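5-cytosine DNA methyltransferase (Entamoeba histolytica, PDB 3QV2) probably transfers a methyl group from S-adenosylmethionine to carbon 5 of cytosine in DNA or tRNA, as a Dnmt2-type methyltransferase. Local coordinates at residues Ile20-Ile32 and Ser308-Phe322. Sequence-based numbering, arbitrary orientation.
Sequences IGGLRSSYERSSI and SVSCFVIAQLMEYLF. With SAH (S-adenosyl-L-homocysteine), chain B.
Glu319 reaches back to the loop that follows helix 22-29. Its OE2 accepts a hydrogen bond from Ser31 N at 2.8 Å, on the anti side and out of the carboxylate plane. The Glu319 chain runs extended beyond CG, which carries the carboxylate to this backbone N-H.

At the other end of the contact, the homocysteine carboxylate lies against both segments. Ile20 N gives a straight hydrogen bond to SAH O at 2.9 Å, and Gly22 N a weak one to SAH OXT. Gly22 has no side chain, and its CA packs directly on Val309 CG2 at 3.7 Å, close to SAH OXT. This glycine-containing turn between strand 11-16 and helix 22-29 is the cofactor loop of class I methyltransferases.

Ser26 is a knob in a hole formed by Cys311, Ile314, Ala315 and Met318. Its OG lies beside the backbone N (chi1 -61°), bonds back to Gly22 O and rests 3.1 Å from Cys311 CA. The helix axes come within 7.9 Å and cross at -63°; a small residue here is consistent with so close an approach. Cys311 fits the reciprocal hole, its SG against Gly22 O and Ser25 CB.

Farther along, Met318 SD touches the backbone and CB of Tyr27, near the edge of the ring. The edge of Tyr27 points at the face of Phe322, with planes at 75°. Ile32 CD1 meets Phe322 CD2 at 3.5 Å. On the exposed flank, Phe312 CE1 lies over one face of the Arg29 guanidinium, the two planes well tilted, while Arg29 NH1 bonds to Gly284 O.

Both helices pack on one side of the central sheet. Leu23, Met318 and Phe322 meet Phe81 of strand 79-82, helix 45-55 borders Ile20 and Arg24, and Ile314 rests on Tyr174 of strand 172-178.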
loop_
_atom_site.group_PDB
_atom_site.type_symbol
_atom_site.label_atom_id
_atom_site.label_comp_id
_atom_site.label_asym_id
_atom_site.label_seq_id
_atom_site.Cartn_x
_atom_site.Cartn_y
_atom_site.Cartn_z
ATOM N N ILE A 20 -5.856 4.722 -4.188
ATOM C CA ILE A 20 -7.027 5.023 -3.367
ATOM C C ILE A 20 -6.689 5.940 -2.193
ATOM O O ILE A 20 -7.520 6.169 -1.315
ATOM C CB ILE A 20 -7.706 3.741 -2.837
ATOM C CG1 ILE A 20 -6.791 3.016 -1.848
ATOM C CG2 ILE A 20 -8.095 2.823 -3.987
ATOM C CD1 ILE A 20 -7.405 1.761 -1.265
ATOM N N GLY A 21 -5.464 6.457 -2.180
ATOM C CA GLY A 21 -5.049 7.417 -1.173
ATOM C C GLY A 21 -4.431 6.801 0.067
ATOM O O GLY A 21 -4.590 7.321 1.171
ATOM N N GLY A 22 -3.717 5.694 -0.112
ATOM C CA GLY A 22 -3.071 5.024 1.001
ATOM C C GLY A 22 -1.994 5.873 1.647
ATOM O O GLY A 22 -1.889 5.935 2.873
ATOM N N LEU A 23 -1.187 6.530 0.820
ATOM C CA LEU A 23 -0.104 7.373 1.319
ATOM C C LEU A 23 -0.647 8.582 2.072
ATOM O O LEU A 23 -0.116 8.966 3.114
ATOM C CB LEU A 23 0.799 7.826 0.174
ATOM C CG LEU A 23 1.426 6.701 -0.651
ATOM C CD1 LEU A 23 2.268 7.271 -1.778
ATOM C CD2 LEU A 23 2.255 5.792 0.236
ATOM N N ARG A 24 -1.707 9.180 1.538
ATOM C CA ARG A 24 -2.368 10.295 2.204
ATOM C C ARG A 24 -2.951 9.848 3.540
ATOM O O ARG A 24 -2.732 10.488 4.570
ATOM C CB ARG A 24 -3.467 10.873 1.311
ATOM C CG ARG A 24 -4.261 12.001 1.948
ATOM C CD ARG A 24 -5.120 12.721 0.921
ATOM N NE ARG A 24 -5.912 13.790 1.525
ATOM C CZ ARG A 24 -6.550 14.729 0.835
ATOM N NH1 ARG A 24 -6.488 14.742 -0.489
ATOM N NH2 ARG A 24 -7.247 15.662 1.469
ATOM N N SER A 25 -3.690 8.743 3.515
ATOM C CA SER A 25 -4.296 8.188 4.719
ATOM C C SER A 25 -3.253 7.956 5.805
ATOM O O SER A 25 -3.473 8.283 6.971
ATOM C CB SER A 25 -5.007 6.873 4.398
ATOM O OG SER A 25 -6.042 7.071 3.453
ATOM N N SER A 26 -2.119 7.384 5.414
ATOM C CA SER A 26 -1.035 7.111 6.349
ATOM C C SER A 26 -0.572 8.381 7.055
ATOM O O SER A 26 -0.397 8.394 8.274
ATOM C CB SER A 26 0.141 6.458 5.623
ATOM O OG SER A 26 -0.246 5.228 5.039
ATOM N N TYR A 27 -0.369 9.443 6.282
ATOM C CA TYR A 27 0.058 10.721 6.837
ATOM C C TYR A 27 -0.990 11.284 7.789
ATOM O O TYR A 27 -0.664 11.757 8.877
ATOM C CB TYR A 27 0.340 11.731 5.722
ATOM C CG TYR A 27 0.810 13.078 6.228
ATOM C CD1 TYR A 27 2.161 13.340 6.411
ATOM C CD2 TYR A 27 -0.098 14.086 6.530
ATOM C CE1 TYR A 27 2.596 14.568 6.877
ATOM C CE2 TYR A 27 0.327 15.316 6.998
ATOM C CZ TYR A 27 1.675 15.552 7.168
ATOM O OH TYR A 27 2.107 16.772 7.631
ATOM N N GLU A 28 -2.250 11.229 7.374
ATOM C CA GLU A 28 -3.336 11.821 8.147
ATOM C C GLU A 28 -3.585 11.107 9.475
ATOM O O GLU A 28 -4.038 11.725 10.438
ATOM C CB GLU A 28 -4.621 11.881 7.315
ATOM C CG GLU A 28 -4.555 12.848 6.140
ATOM C CD GLU A 28 -5.870 12.950 5.391
ATOM O OE1 GLU A 28 -6.797 12.177 5.710
ATOM O OE2 GLU A 28 -5.977 13.805 4.485
ATOM N N ARG A 29 -3.293 9.811 9.528
ATOM C CA ARG A 29 -3.502 9.052 10.759
ATOM C C ARG A 29 -2.267 9.088 11.654
ATOM O O ARG A 29 -2.335 8.732 12.831
ATOM C CB ARG A 29 -3.898 7.600 10.460
ATOM C CG ARG A 29 -2.764 6.731 9.940
ATOM C CD ARG A 29 -3.105 5.249 10.040
ATOM N NE ARG A 29 -3.289 4.834 11.429
ATOM C CZ ARG A 29 -4.343 4.163 11.881
ATOM N NH1 ARG A 29 -5.318 3.816 11.052
ATOM N NH2 ARG A 29 -4.420 3.835 13.163
ATOM N N SER A 30 -1.141 9.523 11.097
ATOM C CA SER A 30 0.101 9.603 11.859
ATOM C C SER A 30 0.047 10.735 12.882
ATOM O O SER A 30 -0.913 11.506 12.919
ATOM C CB SER A 30 1.299 9.795 10.928
ATOM O OG SER A 30 1.360 11.122 10.438
ATOM N N SER A 31 1.084 10.835 13.707
ATOM C CA SER A 31 1.131 11.848 14.754
ATOM C C SER A 31 1.934 13.075 14.328
ATOM O O SER A 31 2.257 13.932 15.152
ATOM C CB SER A 31 1.719 11.264 16.039
ATOM O OG SER A 31 3.074 10.900 15.854
ATOM N N ILE A 32 2.255 13.153 13.042
ATOM C CA ILE A 32 2.997 14.288 12.509
ATOM C C ILE A 32 2.285 15.596 12.854
ATOM O O ILE A 32 2.917 16.582 13.230
ATOM C CB ILE A 32 3.190 14.161 10.987
ATOM C CG1 ILE A 32 3.998 12.905 10.660
ATOM C CG2 ILE A 32 3.871 15.398 10.427
ATOM C CD1 ILE A 32 4.304 12.734 9.190
ATOM N N SER A 308 -3.132 -1.538 -2.638
ATOM C CA SER A 308 -2.905 -0.428 -1.716
ATOM C C SER A 308 -1.725 -0.691 -0.782
ATOM O O SER A 308 -0.751 -1.338 -1.166
ATOM C CB SER A 308 -4.165 -0.129 -0.902
ATOM O OG SER A 308 -4.442 -1.175 0.010
ATOM N N VAL A 309 -1.822 -0.188 0.446
ATOM C CA VAL A 309 -0.714 -0.261 1.394
ATOM C C VAL A 309 -1.191 -0.511 2.821
ATOM O O VAL A 309 -2.393 -0.571 3.086
ATOM C CB VAL A 309 0.099 1.050 1.396
ATOM C CG1 VAL A 309 0.728 1.302 0.032
ATOM C CG2 VAL A 309 -0.786 2.216 1.807
ATOM N N SER A 310 -0.236 -0.656 3.734
ATOM C CA SER A 310 -0.536 -0.744 5.157
ATOM C C SER A 310 -0.345 0.622 5.805
ATOM O O SER A 310 0.768 0.985 6.187
ATOM C CB SER A 310 0.369 -1.771 5.838
ATOM O OG SER A 310 0.224 -1.719 7.249
ATOM N N CYS A 311 -1.432 1.378 5.918
ATOM C CA CYS A 311 -1.376 2.713 6.498
ATOM C C CYS A 311 -0.758 2.686 7.890
ATOM O O CYS A 311 -0.088 3.634 8.297
ATOM C CB CYS A 311 -2.771 3.337 6.550
ATOM S SG CYS A 311 -3.563 3.498 4.936
ATOM N N PHE A 312 -0.985 1.594 8.613
ATOM C CA PHE A 312 -0.390 1.414 9.933
ATOM C C PHE A 312 1.124 1.580 9.883
ATOM O O PHE A 312 1.692 2.401 10.602
ATOM C CB PHE A 312 -0.736 0.034 10.503
ATOM C CG PHE A 312 -2.151 -0.089 10.991
ATOM C CD1 PHE A 312 -2.567 0.594 12.123
ATOM C CD2 PHE A 312 -3.058 -0.901 10.333
ATOM C CE1 PHE A 312 -3.867 0.480 12.579
ATOM C CE2 PHE A 312 -4.357 -1.020 10.786
ATOM C CZ PHE A 312 -4.763 -0.328 11.910
ATOM N N VAL A 313 1.770 0.794 9.028
ATOM C CA VAL A 313 3.224 0.799 8.913
ATOM C C VAL A 313 3.754 2.131 8.394
ATOM O O VAL A 313 4.671 2.715 8.974
ATOM C CB VAL A 313 3.713 -0.326 7.979
ATOM C CG1 VAL A 313 5.217 -0.240 7.789
ATOM C CG2 VAL A 313 3.316 -1.686 8.532
ATOM N N ILE A 314 3.174 2.606 7.297
ATOM C CA ILE A 314 3.633 3.836 6.663
ATOM C C ILE A 314 3.508 5.038 7.595
ATOM O O ILE A 314 4.331 5.953 7.553
ATOM C CB ILE A 314 2.874 4.113 5.352
ATOM C CG1 ILE A 314 3.096 2.971 4.359
ATOM C CG2 ILE A 314 3.320 5.433 4.749
ATOM C CD1 ILE A 314 2.427 3.188 3.021
ATOM N N ALA A 315 2.482 5.032 8.439
ATOM C CA ALA A 315 2.279 6.115 9.394
ATOM C C ALA A 315 3.496 6.270 10.296
ATOM O O ALA A 315 3.971 7.381 10.529
ATOM C CB ALA A 315 1.030 5.871 10.224
ATOM N N GLN A 316 4.001 5.149 10.800
ATOM C CA GLN A 316 5.161 5.173 11.684
ATOM C C GLN A 316 6.430 5.596 10.951
ATOM O O GLN A 316 7.253 6.331 11.496
ATOM C CB GLN A 316 5.367 3.810 12.351
ATOM C CG GLN A 316 4.266 3.422 13.320
ATOM C CD GLN A 316 4.683 2.308 14.257
ATOM O OE1 GLN A 316 5.873 2.058 14.450
ATOM N NE2 GLN A 316 3.704 1.631 14.846
ATOM N N LEU A 317 6.584 5.132 9.715
ATOM C CA LEU A 317 7.774 5.442 8.930
ATOM C C LEU A 317 7.798 6.903 8.489
ATOM O O LEU A 317 8.862 7.513 8.396
ATOM C CB LEU A 317 7.876 4.512 7.720
ATOM C CG LEU A 317 7.949 3.023 8.065
ATOM C CD1 LEU A 317 8.073 2.185 6.808
ATOM C CD2 LEU A 317 9.113 2.754 9.009
ATOM N N MET A 318 6.623 7.459 8.216
ATOM C CA MET A 318 6.520 8.863 7.842
ATOM C C MET A 318 6.876 9.762 9.021
ATOM O O MET A 318 7.545 10.780 8.855
ATOM C CB MET A 318 5.118 9.190 7.330
ATOM C CG MET A 318 4.822 8.662 5.935
ATOM S SD MET A 318 3.211 9.203 5.334
ATOM C CE MET A 318 3.277 8.657 3.629
ATOM N N GLU A 319 6.423 9.377 10.210
ATOM C CA GLU A 319 6.745 10.114 11.424
ATOM C C GLU A 319 8.259 10.205 11.593
ATOM O O GLU A 319 8.781 11.199 12.099
ATOM C CB GLU A 319 6.107 9.446 12.642
ATOM C CG GLU A 319 4.586 9.504 12.647
ATOM C CD GLU A 319 3.965 8.557 13.655
ATOM O OE1 GLU A 319 4.718 7.831 14.338
ATOM O OE2 GLU A 319 2.721 8.537 13.761
ATOM N N TYR A 320 8.957 9.164 11.154
ATOM C CA TYR A 320 10.414 9.157 11.173
ATOM C C TYR A 320 10.965 10.087 10.098
ATOM O O TYR A 320 11.805 10.944 10.375
ATOM C CB TYR A 320 10.940 7.737 10.968
ATOM C CG TYR A 320 12.447 7.636 10.907
ATOM C CD1 TYR A 320 13.223 7.860 12.036
ATOM C CD2 TYR A 320 13.092 7.305 9.724
ATOM C CE1 TYR A 320 14.601 7.766 11.986
ATOM C CE2 TYR A 320 14.469 7.206 9.664
ATOM C CZ TYR A 320 15.217 7.437 10.798
ATOM O OH TYR A 320 16.589 7.339 10.743
ATOM N N LEU A 321 10.481 9.909 8.872
ATOM C CA LEU A 321 10.894 10.731 7.738
ATOM C C LEU A 321 10.787 12.226 8.026
ATOM O O LEU A 321 11.621 13.012 7.580
ATOM C CB LEU A 321 10.053 10.385 6.505
ATOM C CG LEU A 321 10.214 11.290 5.280
ATOM C CD1 LEU A 321 11.628 11.209 4.727
ATOM C CD2 LEU A 321 9.198 10.924 4.210
ATOM N N PHE A 322 9.755 12.613 8.771
ATOM C CA PHE A 322 9.492 14.024 9.043
ATOM C C PHE A 322 9.959 14.474 10.427
ATOM O O PHE A 322 9.579 15.550 10.891
ATOM C CB PHE A 322 7.999 14.327 8.892
ATOM C CG PHE A 322 7.515 14.324 7.471
ATOM C CD1 PHE A 322 7.583 15.474 6.702
ATOM C CD2 PHE A 322 6.982 13.177 6.905
ATOM C CE1 PHE A 322 7.135 15.479 5.397
ATOM C CE2 PHE A 322 6.531 13.178 5.599
ATOM C CZ PHE A 322 6.609 14.330 4.843
HETATM N N SAH B . -0.495 3.344 -3.087
HETATM C CA SAH B . -1.765 3.517 -3.766
HETATM C CB SAH B . -1.832 2.659 -5.022
HETATM C CG SAH B . -0.550 2.315 -5.739
HETATM S SD SAH B . -0.669 1.222 -7.170
HETATM C C SAH B . -2.888 3.189 -2.815
HETATM O O SAH B . -3.991 2.768 -3.267
HETATM O OXT SAH B . -2.724 3.341 -1.556
HETATM C "C5'" SAH B . 0.078 2.016 -8.577
HETATM C "C4'" SAH B . -0.706 3.051 -9.297
HETATM O "O4'" SAH B . 0.139 3.712 -10.173
HETATM C "C3'" SAH B . -1.750 2.409 -10.099
HETATM O "O3'" SAH B . -2.998 2.725 -9.583
HETATM C "C2'" SAH B . -1.627 2.915 -11.442
HETATM O "O2'" SAH B . -2.858 3.359 -11.896
HETATM C "C1'" SAH B . -0.684 4.032 -11.338
HETATM N N9 SAH B . 0.043 4.228 -12.560
HETATM C C8 SAH B . 0.690 3.349 -13.335
HETATM N N7 SAH B . 1.211 4.033 -14.367
HETATM C C5 SAH B . 0.880 5.340 -14.230
HETATM C C6 SAH B . 1.144 6.481 -14.991
HETATM N N6 SAH B . 1.918 6.396 -16.204
HETATM N N1 SAH B . 0.655 7.660 -14.563
HETATM C C2 SAH B . -0.067 7.763 -13.440
HETATM N N3 SAH B . -0.331 6.683 -12.695
HETATM C C4 SAH B . 0.126 5.473 -13.065
#